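Local coordinates for hemopexin fold protein CP4 (Vigna unguiculata, PDB 3OYO) that is of unknown function but folds as a four-bladed hemopexin-type beta-propeller with bound calcium, and may reflect functional diversity among plant haemopexins, at residues P2-A7 with Y184-Q189; S65-A70 with A121-K126; D157-L162 with G199-T204; V192-T197 with T204-I209. One frame throughout, in Å; residues are numbered along the deposited sequence.

Contact 1: P2-A7 with Y184-Q189; sequences PYINAA and YLFKGQ. With CA (calcium ion), chain C.
The carbonyl oxygen of G188 reaches both Y3 and I4: it takes the backbone N-H of Y3 directly, and through one water it meets the backbone N of I4. This is the closure of the hemopexin beta-propeller, where the N-terminal lead-in to strand 6-9 of the first blade runs beside the end of strand 182-187 in the last. Y3 N lies 3.0 Å from G188 O and sits above the carbonyl plane. Water 1 donates to G188 O and accepts from I4 N. G188 has a positive phi, 55°, as the chain turns out of its strand. Further out, Q189 CG sits over one face of the Y3 ring, toward its rim and 3.9 Å from the centroid, in a CH-pi contact; Q189 CD lies 3.7 Å from Y3 OH, and ring and amide planes differ by 27°. On the inner side I4 and F186 are both buried, and I212 of helix 212-215 packs on both. N5, next in line, gives its backbone O and its OD1 to the calcium, which also binds the backbone oxygens of D63, D119 and D172. With CD1 anti to CA (chi2 164°), I4 brings that methyl to 3.6 Å from F186 CE1, off-centre from the ring.

Contact 2: S65-A70 with A121-K126; sequences SFHTEA and AFRSTK
F66 and A121 form the tight end of this contact, with F66 CD1 3.6 Å from A121 CB. They belong to strands 64-67 and 120-123, the innermost strands of two successive blades of the hemopexin propeller. The two run parallel, 3° apart, with their axes 5.5 Å from each other at closest approach, yet no backbone hydrogen bond joins them: S65 O and A121 O, both acceptors, face each other at 3.2 Å. What meets here is the flank of one blade and the flank of the next, each strand being paired within its own sheet, F66 to Y74 and F122 to Y131. The F66 ring, its CG placed between the backbone N and the carbonyl carbon (chi1 57°), also packs on V130 of the third blade.

Beyond F66 and A121, contact across the gap narrows to one long side chain. R123, bent at chi2, lays its aliphatic part against H67: CD comes to 3.2 Å from H67 O, and CG lies at the edge of the imidazole, near its plane. The segments then part, and their far ends, A70 and K126, are exposed. At the tip of R123, NE donates to T68 O over 3.0 Å, a bond of 162° that lies in the carbonyl plane on a lone pair; NH2 adds a weak second bond to the same oxygen. NH1 donates to G127 O. E69 OE1 is 5.0 Å from NH2, not in contact, and forms a salt bridge with K128. The tip of R123 thus links the two segments through a carbonyl oxygen, and the carbonyl dipoles around it would be expected to favour its charge.

Contact 3: D157-L162 with G199-T204; sequences DGFPVL and GGKADT
Side-chain packing comes first, and F159 and T204 meet at the ring edge: T204 OG1, a polar atom against carbon, lies near the plane of the F159 ring, 3.3 Å from CD1. K201 approaches the same ring differently, its CB lying over one face. P160 packs beside the same loop, with CD 3.6 Å from A202 CA and 4.1 Å from A202 CB. V161 completes the row by setting CG2 against T204, 4.0 Å from its CG2; the same V161 methyl is 3.5 Å from the carbonyl O of T204, again carbon against a polar atom. That methyl occupies the crowded position between the backbone N and the carbonyl carbon of V161, which turns it to the loop.

Two neighbouring propeller blades touch here at their outer parts. Residues 157-162 run out of helix 155-158, which follows the outermost strand of the third blade, while 199-204 form the loop between strands 190-195 and 205-211 of the fourth. The ring of F159 reaches back into its own blade, edge-to-face with Y138 and against Y131 and F133, whereas V161 also touches V206 across the blade boundary.

The hydrogen bonds are of a different kind, for none spans the two segments directly. Water 2 does the bridging: it accepts from V161 N at 3.1 Å and donates to A202 O. Within the loop, K201 O takes two donors, the backbone N of T204 and its hydroxyl, both from the same face of the carbonyl plane. OG1, beside the backbone N of T204 (chi1 -60°), is the hydroxyl donor, though its modelled distance to K201 O is doubtfully short.

Contact 4: V192-T197 with T204-I209; sequences VRIDFT and TLVGNI
V192 and V206 cross at about a right angle, methyl against methyl, with the two CG2 atoms 3.6 Å apart. V192 sets CG1 between the backbone N and the carbonyl carbon (chi1 72°), while its CG2, anti to the N, points into the partner strand. There it is tightly placed, 3.0 Å from G207 O, and it also meets I209 CG1. I194 comes to V206 at a slant, the side chains crossing obliquely with CG2 to CG2 at 4.0 Å. These two form a non-hydrogen-bonded antiparallel pair on one face of the sheet. T204 CG2 also comes near I194 CB, at 4.0 Å.

The strands belong to a beta hairpin, strands 190-195 and 205-211, the outer pair of the fourth propeller blade. V192 and I194 bond back through the backbone to L185 and A183 of strand 182-187, so this hairpin continues the sheet outward from there.

On the other face D195 and L205 lie side by side and point the same way, CB to CB 3.9 Å. L205 CD1 lies alongside D195 CB and CG, so that a leucine methyl runs next to the root of a carboxylate at a partly exposed site. The backbones of the two residues form a hydrogen-bonded pair: D195 N donates to L205 O, and L205 N returns the bond to D195 O over 2.8 Å, nearly straight at 173°. Two residues further along, G207 N donates to R193 O at 2.9 Å. The R193 side chain itself runs off to a salt bridge with E182, on the neighbouring strand.

How the contacts relate
All four contacts belong to one four-bladed propeller. Contact 2 joins the inner strands of the second and third blades near the central channel, and contact 1, between residues 177 apart, closes the ring from first to last; their centres are about 17 Å apart, on opposite sides of the chain's centre, yet S65 OG makes a weak hydrogen bond to A7 O. Contacts 3 and 4 lie further out, centres about 10 Å apart, and share T204. Contacts 1 and 4 use adjacent strands of the fourth blade, 182-187 and 190-195, while F196 packs on F122 to tie contact 4 to contact 2. In sequence contact 2 falls between the segments of contact 1. Contacts 2 and 3 each join successive blades; contact 4 lies within one.

Contact 1: P2-A7 with Y184-Q189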
loop_
_atom_site.group_PDB
_atom_site.type_symbol
_atom_site.label_atom_id
_atom_site.label_comp_id
_atom_site.label_asym_id
_atom_site.label_seq_id
_atom_site.Cartn_x
_atom_site.Cartn_y
_atom_site.Cartn_z
ATOM N N PRO A 2 -8.027 -3.239 -10.982
ATOM C CA PRO A 2 -6.586 -3.479 -10.907
ATOM C C PRO A 2 -6.408 -4.824 -10.189
ATOM O O PRO A 2 -7.178 -5.151 -9.291
ATOM C CB PRO A 2 -6.081 -2.315 -10.051
ATOM C CG PRO A 2 -7.186 -2.083 -9.089
ATOM C CD PRO A 2 -8.447 -2.228 -9.995
ATOM N N TYR A 3 -5.460 -5.621 -10.628
ATOM C CA TYR A 3 -5.154 -6.910 -10.000
ATOM C C TYR A 3 -4.996 -6.788 -8.476
ATOM O O TYR A 3 -5.645 -7.499 -7.705
ATOM C CB TYR A 3 -3.922 -7.505 -10.676
ATOM C CG TYR A 3 -4.228 -8.231 -11.990
ATOM C CD1 TYR A 3 -5.364 -7.919 -12.712
ATOM C CD2 TYR A 3 -3.362 -9.230 -12.501
ATOM C CE1 TYR A 3 -5.673 -8.573 -13.899
ATOM C CE2 TYR A 3 -3.650 -9.891 -13.691
ATOM C CZ TYR A 3 -4.804 -9.545 -14.389
ATOM O OH TYR A 3 -5.162 -10.186 -15.546
ATOM N N ILE A 4 -4.161 -5.843 -8.035
ATOM C CA ILE A 4 -3.951 -5.612 -6.611
ATOM C C ILE A 4 -4.400 -4.155 -6.298
ATOM O O ILE A 4 -3.985 -3.199 -6.947
ATOM C CB ILE A 4 -2.454 -5.885 -6.216
ATOM C CG1 ILE A 4 -2.101 -7.363 -6.489
ATOM C CG2 ILE A 4 -2.180 -5.513 -4.730
ATOM C CD1 ILE A 4 -0.616 -7.689 -6.528
ATOM N N ASN A 5 -5.279 -4.018 -5.303
ATOM C CA ASN A 5 -5.801 -2.754 -4.962
ATOM C C ASN A 5 -5.072 -2.152 -3.771
ATOM O O ASN A 5 -5.087 -0.941 -3.585
ATOM C CB ASN A 5 -7.306 -2.861 -4.683
ATOM C CG ASN A 5 -8.026 -1.529 -4.898
ATOM O OD1 ASN A 5 -7.444 -0.615 -5.466
ATOM N ND2 ASN A 5 -9.311 -1.444 -4.520
ATOM N N ALA A 6 -4.445 -2.976 -2.937
ATOM C CA ALA A 6 -3.717 -2.416 -1.775
ATOM C C ALA A 6 -2.735 -3.437 -1.284
ATOM O O ALA A 6 -2.919 -4.630 -1.513
ATOM C CB ALA A 6 -4.712 -2.030 -0.664
ATOM N N ALA A 7 -1.682 -2.991 -0.603
ATOM C CA ALA A 7 -0.640 -3.907 -0.124
ATOM C C ALA A 7 0.117 -3.256 1.002
ATOM O O ALA A 7 0.310 -2.049 0.991
ATOM C CB ALA A 7 0.343 -4.226 -1.267
ATOM N N TYR A 184 7.660 -1.886 -4.243
ATOM C CA TYR A 184 7.028 -2.424 -5.430
ATOM C C TYR A 184 5.828 -1.562 -5.720
ATOM O O TYR A 184 5.078 -1.224 -4.786
ATOM C CB TYR A 184 6.587 -3.880 -5.166
ATOM C CG TYR A 184 7.749 -4.829 -5.007
ATOM C CD1 TYR A 184 8.432 -5.316 -6.129
ATOM C CD2 TYR A 184 8.189 -5.228 -3.733
ATOM C CE1 TYR A 184 9.498 -6.221 -5.969
ATOM C CE2 TYR A 184 9.255 -6.126 -3.583
ATOM C CZ TYR A 184 9.893 -6.610 -4.709
ATOM O OH TYR A 184 10.965 -7.463 -4.560
ATOM N N LEU A 185 5.648 -1.213 -6.994
ATOM C CA LEU A 185 4.519 -0.386 -7.447
ATOM C C LEU A 185 3.640 -1.236 -8.349
ATOM O O LEU A 185 4.165 -2.023 -9.143
ATOM C CB LEU A 185 5.001 0.863 -8.223
ATOM C CG LEU A 185 6.166 1.717 -7.689
ATOM C CD1 LEU A 185 6.318 2.987 -8.562
ATOM C CD2 LEU A 185 5.998 2.056 -6.189
ATOM N N PHE A 186 2.324 -1.090 -8.239
ATOM C CA PHE A 186 1.397 -1.943 -9.025
ATOM C C PHE A 186 0.434 -1.006 -9.766
ATOM O O PHE A 186 -0.029 -0.008 -9.201
ATOM C CB PHE A 186 0.614 -2.905 -8.113
ATOM C CG PHE A 186 1.472 -3.892 -7.371
ATOM C CD1 PHE A 186 1.786 -5.144 -7.933
ATOM C CD2 PHE A 186 1.974 -3.584 -6.109
ATOM C CE1 PHE A 186 2.572 -6.058 -7.230
ATOM C CE2 PHE A 186 2.759 -4.492 -5.408
ATOM C CZ PHE A 186 3.056 -5.737 -5.968
ATOM N N LYS A 187 0.210 -1.274 -11.054
ATOM C CA LYS A 187 -0.697 -0.470 -11.877
ATOM C C LYS A 187 -1.420 -1.406 -12.849
ATOM O O LYS A 187 -0.780 -2.138 -13.606
ATOM C CB LYS A 187 0.082 0.588 -12.650
ATOM C CG LYS A 187 -0.567 1.917 -12.685
ATOM C CD LYS A 187 -1.864 1.945 -13.472
ATOM C CE LYS A 187 -2.517 3.336 -13.539
ATOM N NZ LYS A 187 -1.562 4.429 -13.925
ATOM N N GLY A 188 -2.741 -1.433 -12.788
ATOM C CA GLY A 188 -3.545 -2.382 -13.590
ATOM C C GLY A 188 -3.125 -3.826 -13.378
ATOM O O GLY A 188 -3.323 -4.376 -12.288
ATOM N N GLN A 189 -2.520 -4.417 -14.412
ATOM C CA GLN A 189 -2.052 -5.793 -14.431
ATOM C C GLN A 189 -0.529 -5.886 -14.256
ATOM O O GLN A 189 0.008 -6.984 -14.115
ATOM C CB GLN A 189 -2.365 -6.429 -15.789
ATOM C CG GLN A 189 -3.819 -6.515 -16.151
ATOM C CD GLN A 189 -4.048 -7.199 -17.519
ATOM O OE1 GLN A 189 -5.183 -7.331 -17.967
ATOM N NE2 GLN A 189 -2.966 -7.637 -18.168
HETATM CA CA CA C . -5.690 1.278 -4.672
HETATM O O HOH W 1 -2.600 -3.767 -9.632
#

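Contact 2: S65-A70 with A121-K126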
loop_
_atom_site.group_PDB
_atom_site.type_symbol
_atom_site.label_atom_id
_atom_site.label_comp_id
_atom_site.label_asym_id
_atom_site.label_seq_id
_atom_site.Cartn_x
_atom_site.Cartn_y
_atom_site.Cartn_z
ATOM N N SER A 65 -3.315 1.120 1.733
ATOM C CA SER A 65 -2.828 0.783 3.063
ATOM C C SER A 65 -1.307 0.994 3.130
ATOM O O SER A 65 -0.627 0.974 2.143
ATOM C CB SER A 65 -3.159 -0.685 3.417
ATOM O OG SER A 65 -2.626 -1.527 2.416
ATOM N N PHE A 66 -0.790 1.237 4.307
ATOM C CA PHE A 66 0.641 1.299 4.497
ATOM C C PHE A 66 1.017 0.813 5.896
ATOM O O PHE A 66 0.259 0.931 6.849
ATOM C CB PHE A 66 1.255 2.689 4.195
ATOM C CG PHE A 66 0.660 3.835 4.998
ATOM C CD1 PHE A 66 -0.401 4.583 4.479
ATOM C CD2 PHE A 66 1.194 4.204 6.264
ATOM C CE1 PHE A 66 -0.932 5.670 5.191
ATOM C CE2 PHE A 66 0.669 5.293 6.984
ATOM C CZ PHE A 66 -0.389 6.045 6.428
ATOM N N HIS A 67 2.206 0.241 5.969
ATOM C CA HIS A 67 2.787 -0.235 7.205
ATOM C C HIS A 67 3.324 0.977 7.953
ATOM O O HIS A 67 3.904 1.913 7.338
ATOM C CB HIS A 67 3.929 -1.211 6.839
ATOM C CG HIS A 67 4.895 -1.481 7.942
ATOM N ND1 HIS A 67 5.843 -0.565 8.342
ATOM C CD2 HIS A 67 5.099 -2.588 8.696
ATOM C CE1 HIS A 67 6.563 -1.075 9.319
ATOM N NE2 HIS A 67 6.137 -2.305 9.550
ATOM N N THR A 68 3.186 0.966 9.273
ATOM C CA THR A 68 3.772 2.053 10.101
ATOM C C THR A 68 4.905 1.510 10.960
ATOM O O THR A 68 6.081 1.749 10.670
ATOM C CB THR A 68 2.725 2.704 11.032
ATOM O OG1 THR A 68 2.137 1.684 11.868
ATOM C CG2 THR A 68 1.665 3.471 10.235
ATOM N N GLU A 69 4.548 0.808 12.032
ATOM C CA GLU A 69 5.536 0.192 12.917
ATOM C C GLU A 69 4.938 -0.989 13.666
ATOM O O GLU A 69 3.725 -1.099 13.799
ATOM C CB GLU A 69 6.107 1.217 13.917
ATOM C CG GLU A 69 5.101 1.860 14.831
ATOM C CD GLU A 69 5.652 3.136 15.495
ATOM O OE1 GLU A 69 6.196 4.037 14.780
ATOM O OE2 GLU A 69 5.522 3.240 16.734
ATOM N N ALA A 70 5.805 -1.858 14.186
ATOM C CA ALA A 70 5.340 -3.030 14.943
ATOM C C ALA A 70 4.337 -3.759 14.073
ATOM O O ALA A 70 4.610 -3.995 12.895
ATOM C CB ALA A 70 4.728 -2.607 16.321
ATOM N N ALA A 121 -0.064 3.888 -1.223
ATOM C CA ALA A 121 0.907 4.537 -0.301
ATOM C C ALA A 121 1.940 3.485 0.149
ATOM O O ALA A 121 1.616 2.291 0.250
ATOM C CB ALA A 121 0.141 5.092 0.936
ATOM N N PHE A 122 3.185 3.898 0.401
ATOM C CA PHE A 122 4.141 2.972 0.947
ATOM C C PHE A 122 4.966 3.668 2.023
ATOM O O PHE A 122 5.183 4.887 1.995
ATOM C CB PHE A 122 5.023 2.275 -0.121
ATOM C CG PHE A 122 6.008 3.187 -0.808
ATOM C CD1 PHE A 122 5.663 3.852 -1.999
ATOM C CD2 PHE A 122 7.280 3.404 -0.260
ATOM C CE1 PHE A 122 6.585 4.691 -2.601
ATOM C CE2 PHE A 122 8.201 4.249 -0.873
ATOM C CZ PHE A 122 7.844 4.909 -2.042
ATOM N N ARG A 123 5.417 2.868 2.970
ATOM C CA ARG A 123 6.283 3.340 4.061
ATOM C C ARG A 123 7.689 3.743 3.603
ATOM O O ARG A 123 8.387 2.957 2.965
ATOM C CB ARG A 123 6.418 2.217 5.098
ATOM C CG ARG A 123 7.242 2.597 6.314
ATOM C CD ARG A 123 6.555 3.647 7.166
ATOM N NE ARG A 123 7.019 3.626 8.560
ATOM C CZ ARG A 123 8.067 4.311 9.013
ATOM N NH1 ARG A 123 8.805 5.056 8.164
ATOM N NH2 ARG A 123 8.387 4.247 10.320
ATOM N N SER A 124 8.108 4.957 3.939
ATOM C CA SER A 124 9.457 5.391 3.586
ATOM C C SER A 124 10.403 4.820 4.639
ATOM O O SER A 124 9.981 4.345 5.716
ATOM C CB SER A 124 9.547 6.915 3.585
ATOM O OG SER A 124 10.884 7.362 3.389
ATOM N N THR A 125 11.696 4.926 4.350
ATOM C CA THR A 125 12.694 4.477 5.293
ATOM C C THR A 125 13.031 5.607 6.215
ATOM O O THR A 125 13.527 5.375 7.278
ATOM C CB THR A 125 13.987 4.011 4.601
ATOM O OG1 THR A 125 14.345 4.954 3.591
ATOM C CG2 THR A 125 13.804 2.671 3.959
ATOM N N LYS A 126 12.771 6.841 5.807
ATOM C CA LYS A 126 13.146 7.996 6.623
ATOM C C LYS A 126 12.072 8.314 7.680
ATOM O O LYS A 126 10.871 8.283 7.392
ATOM C CB LYS A 126 13.408 9.208 5.741
ATOM C CG LYS A 126 13.818 10.437 6.527
ATOM C CD LYS A 126 13.805 11.694 5.698
ATOM C CE LYS A 126 15.005 11.819 4.786
ATOM N NZ LYS A 126 15.118 13.161 4.090
#

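Contact 3: D157-L162 with G199-T204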
loop_
_atom_site.group_PDB
_atom_site.type_symbol
_atom_site.label_atom_id
_atom_site.label_comp_id
_atom_site.label_asym_id
_atom_site.label_seq_id
_atom_site.Cartn_x
_atom_site.Cartn_y
_atom_site.Cartn_z
ATOM N N ASP A 157 7.188 14.580 -11.902
ATOM C CA ASP A 157 8.180 15.577 -11.479
ATOM C C ASP A 157 9.023 15.115 -10.306
ATOM O O ASP A 157 10.251 15.306 -10.305
ATOM C CB ASP A 157 7.503 16.889 -11.111
ATOM C CG ASP A 157 6.799 17.498 -12.270
ATOM O OD1 ASP A 157 7.330 17.432 -13.390
ATOM O OD2 ASP A 157 5.705 18.051 -12.086
ATOM N N GLY A 158 8.372 14.515 -9.315
ATOM C CA GLY A 158 9.094 14.014 -8.152
ATOM C C GLY A 158 9.937 12.799 -8.449
ATOM O O GLY A 158 10.960 12.584 -7.790
ATOM N N PHE A 159 9.510 11.997 -9.430
ATOM C CA PHE A 159 10.191 10.733 -9.818
ATOM C C PHE A 159 10.434 10.751 -11.323
ATOM O O PHE A 159 9.649 10.188 -12.089
ATOM C CB PHE A 159 9.304 9.533 -9.529
ATOM C CG PHE A 159 8.996 9.314 -8.070
ATOM C CD1 PHE A 159 9.808 8.500 -7.296
ATOM C CD2 PHE A 159 7.902 9.945 -7.473
ATOM C CE1 PHE A 159 9.517 8.261 -5.951
ATOM C CE2 PHE A 159 7.584 9.740 -6.122
ATOM C CZ PHE A 159 8.391 8.892 -5.359
ATOM N N PRO A 160 11.496 11.427 -11.788
ATOM C CA PRO A 160 11.659 11.473 -13.262
ATOM C C PRO A 160 11.742 10.124 -13.992
ATOM O O PRO A 160 11.283 10.022 -15.131
ATOM C CB PRO A 160 12.945 12.300 -13.463
ATOM C CG PRO A 160 13.613 12.264 -12.163
ATOM C CD PRO A 160 12.526 12.203 -11.105
ATOM N N VAL A 161 12.267 9.080 -13.357
ATOM C CA VAL A 161 12.266 7.747 -14.010
ATOM C C VAL A 161 10.864 7.187 -14.254
ATOM O O VAL A 161 10.660 6.362 -15.154
ATOM C CB VAL A 161 13.104 6.703 -13.237
ATOM C CG1 VAL A 161 14.541 7.026 -13.365
ATOM C CG2 VAL A 161 12.630 6.557 -11.762
ATOM N N LEU A 162 9.885 7.623 -13.457
ATOM C CA LEU A 162 8.486 7.174 -13.664
ATOM C C LEU A 162 7.762 8.024 -14.690
ATOM O O LEU A 162 6.705 7.664 -15.167
ATOM C CB LEU A 162 7.696 7.150 -12.343
ATOM C CG LEU A 162 8.210 6.191 -11.291
ATOM C CD1 LEU A 162 7.285 6.223 -10.073
ATOM C CD2 LEU A 162 8.297 4.811 -11.892
ATOM N N GLY A 199 14.229 12.103 0.481
ATOM C CA GLY A 199 14.719 13.429 0.132
ATOM C C GLY A 199 15.045 13.584 -1.353
ATOM O O GLY A 199 14.750 14.625 -1.957
ATOM N N GLY A 200 15.654 12.548 -1.938
ATOM C CA GLY A 200 16.079 12.576 -3.346
ATOM C C GLY A 200 15.239 11.646 -4.209
ATOM O O GLY A 200 15.746 10.708 -4.818
ATOM N N LYS A 201 13.939 11.915 -4.228
ATOM C CA LYS A 201 12.996 11.254 -5.115
ATOM C C LYS A 201 13.518 11.170 -6.563
ATOM O O LYS A 201 13.266 10.188 -7.268
ATOM C CB LYS A 201 11.645 12.016 -5.095
ATOM C CG LYS A 201 10.860 11.988 -3.766
ATOM C CD LYS A 201 11.593 12.637 -2.548
ATOM C CE LYS A 201 10.876 12.242 -1.235
ATOM N NZ LYS A 201 11.619 12.208 0.038
ATOM N N ALA A 202 14.194 12.234 -7.008
ATOM C CA ALA A 202 14.804 12.313 -8.337
ATOM C C ALA A 202 15.851 11.209 -8.567
ATOM O O ALA A 202 16.048 10.768 -9.700
ATOM C CB ALA A 202 15.408 13.710 -8.560
ATOM N N ASP A 203 16.486 10.742 -7.488
ATOM C CA ASP A 203 17.463 9.645 -7.536
ATOM C C ASP A 203 16.883 8.203 -7.428
ATOM O O ASP A 203 17.595 7.258 -7.093
ATOM C CB ASP A 203 18.516 9.881 -6.463
ATOM C CG ASP A 203 19.571 10.847 -6.920
ATOM O OD1 ASP A 203 20.305 10.486 -7.865
ATOM O OD2 ASP A 203 19.637 11.965 -6.386
ATOM N N THR A 204 15.593 8.065 -7.720
ATOM C CA THR A 204 14.913 6.770 -7.728
ATOM C C THR A 204 15.431 5.939 -8.890
ATOM O O THR A 204 15.611 6.447 -10.021
ATOM C CB THR A 204 13.380 6.969 -7.817
ATOM O OG1 THR A 204 12.969 7.729 -6.690
ATOM C CG2 THR A 204 12.586 5.636 -7.850
HETATM O O HOH W 2 13.571 9.262 -10.557
#

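Contact 4: V192-T197 with T204-I209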
loop_
_atom_site.group_PDB
_atom_site.type_symbol
_atom_site.label_atom_id
_atom_site.label_comp_id
_atom_site.label_asym_id
_atom_site.label_seq_id
_atom_site.Cartn_x
_atom_site.Cartn_y
_atom_site.Cartn_z
ATOM N N VAL A 192 6.347 -2.919 -11.043
ATOM C CA VAL A 192 7.736 -2.668 -11.223
ATOM C C VAL A 192 8.379 -2.516 -9.847
ATOM O O VAL A 192 7.716 -2.157 -8.864
ATOM C CB VAL A 192 7.977 -1.357 -12.050
ATOM C CG1 VAL A 192 7.654 -0.146 -11.227
ATOM C CG2 VAL A 192 9.424 -1.291 -12.575
ATOM N N ARG A 193 9.680 -2.742 -9.812
ATOM C CA ARG A 193 10.478 -2.570 -8.609
ATOM C C ARG A 193 11.256 -1.263 -8.687
ATOM O O ARG A 193 11.720 -0.861 -9.764
ATOM C CB ARG A 193 11.456 -3.752 -8.446
ATOM C CG ARG A 193 12.317 -3.682 -7.192
ATOM C CD ARG A 193 13.111 -4.981 -6.971
ATOM N NE ARG A 193 13.937 -5.357 -8.106
ATOM C CZ ARG A 193 15.251 -5.180 -8.187
ATOM N NH1 ARG A 193 15.944 -4.587 -7.205
ATOM N NH2 ARG A 193 15.874 -5.594 -9.263
ATOM N N ILE A 194 11.384 -0.611 -7.523
ATOM C CA ILE A 194 12.151 0.631 -7.374
ATOM C C ILE A 194 13.129 0.645 -6.184
ATOM O O ILE A 194 12.961 -0.070 -5.175
ATOM C CB ILE A 194 11.248 1.900 -7.253
ATOM C CG1 ILE A 194 10.470 1.933 -5.922
ATOM C CG2 ILE A 194 10.414 2.086 -8.515
ATOM C CD1 ILE A 194 9.823 3.324 -5.588
ATOM N N ASP A 195 14.152 1.480 -6.318
ATOM C CA ASP A 195 15.102 1.708 -5.249
ATOM C C ASP A 195 15.043 3.216 -5.009
ATOM O O ASP A 195 15.447 3.996 -5.878
ATOM C CB ASP A 195 16.502 1.260 -5.696
ATOM C CG ASP A 195 17.566 1.463 -4.611
ATOM O OD1 ASP A 195 17.800 2.607 -4.194
ATOM O OD2 ASP A 195 18.144 0.459 -4.167
ATOM N N PHE A 196 14.510 3.618 -3.849
ATOM C CA PHE A 196 14.296 5.040 -3.578
ATOM C C PHE A 196 15.246 5.471 -2.464
ATOM O O PHE A 196 15.775 4.646 -1.726
ATOM C CB PHE A 196 12.817 5.349 -3.238
ATOM C CG PHE A 196 12.360 4.722 -1.953
ATOM C CD1 PHE A 196 12.511 5.409 -0.732
ATOM C CD2 PHE A 196 11.803 3.444 -1.939
ATOM C CE1 PHE A 196 12.187 4.815 0.481
ATOM C CE2 PHE A 196 11.452 2.834 -0.704
ATOM C CZ PHE A 196 11.635 3.527 0.494
ATOM N N THR A 197 15.511 6.774 -2.395
ATOM C CA THR A 197 16.378 7.358 -1.354
ATOM C C THR A 197 15.724 8.646 -0.867
ATOM O O THR A 197 15.706 9.643 -1.595
ATOM C CB THR A 197 17.859 7.550 -1.836
ATOM O OG1 THR A 197 17.900 8.009 -3.189
ATOM C CG2 THR A 197 18.605 6.222 -1.786
ATOM N N THR A 204 15.593 8.065 -7.720
ATOM C CA THR A 204 14.913 6.770 -7.728
ATOM C C THR A 204 15.431 5.939 -8.890
ATOM O O THR A 204 15.611 6.447 -10.021
ATOM C CB THR A 204 13.380 6.969 -7.817
ATOM O OG1 THR A 204 12.969 7.729 -6.690
ATOM C CG2 THR A 204 12.586 5.636 -7.850
ATOM N N LEU A 205 15.703 4.666 -8.580
ATOM C CA LEU A 205 16.034 3.671 -9.604
ATOM C C LEU A 205 14.801 2.853 -9.898
ATOM O O LEU A 205 14.037 2.565 -9.020
ATOM C CB LEU A 205 17.180 2.755 -9.179
ATOM C CG LEU A 205 18.462 3.393 -8.636
ATOM C CD1 LEU A 205 19.381 2.294 -8.266
ATOM C CD2 LEU A 205 19.140 4.317 -9.663
ATOM N N VAL A 206 14.610 2.503 -11.159
ATOM C CA VAL A 206 13.441 1.743 -11.566
ATOM C C VAL A 206 13.872 0.557 -12.432
ATOM O O VAL A 206 14.861 0.644 -13.180
ATOM C CB VAL A 206 12.395 2.643 -12.286
ATOM C CG1 VAL A 206 12.887 3.107 -13.608
ATOM C CG2 VAL A 206 11.088 1.932 -12.438
ATOM N N GLY A 207 13.138 -0.549 -12.285
ATOM C CA GLY A 207 13.404 -1.804 -13.016
ATOM C C GLY A 207 12.547 -1.780 -14.248
ATOM O O GLY A 207 11.782 -0.840 -14.417
ATOM N N ASN A 208 12.629 -2.801 -15.101
ATOM C CA ASN A 208 11.672 -2.890 -16.225
ATOM C C ASN A 208 10.305 -3.395 -15.716
ATOM O O ASN A 208 10.220 -4.142 -14.720
ATOM C CB ASN A 208 12.213 -3.723 -17.403
ATOM C CG ASN A 208 12.967 -4.950 -16.945
ATOM O OD1 ASN A 208 12.418 -5.788 -16.242
ATOM N ND2 ASN A 208 14.244 -5.055 -17.327
ATOM N N ILE A 209 9.256 -2.939 -16.381
ATOM C CA ILE A 209 7.875 -3.222 -15.984
ATOM C C ILE A 209 7.463 -4.583 -16.506
ATOM O O ILE A 209 7.843 -4.933 -17.614
ATOM C CB ILE A 209 6.956 -2.129 -16.504
ATOM C CG1 ILE A 209 7.469 -0.758 -16.005
ATOM C CG2 ILE A 209 5.467 -2.423 -16.155
ATOM C CD1 ILE A 209 6.740 0.419 -16.624
HETATM O O HOH W 3 10.822 -4.673 -12.323
#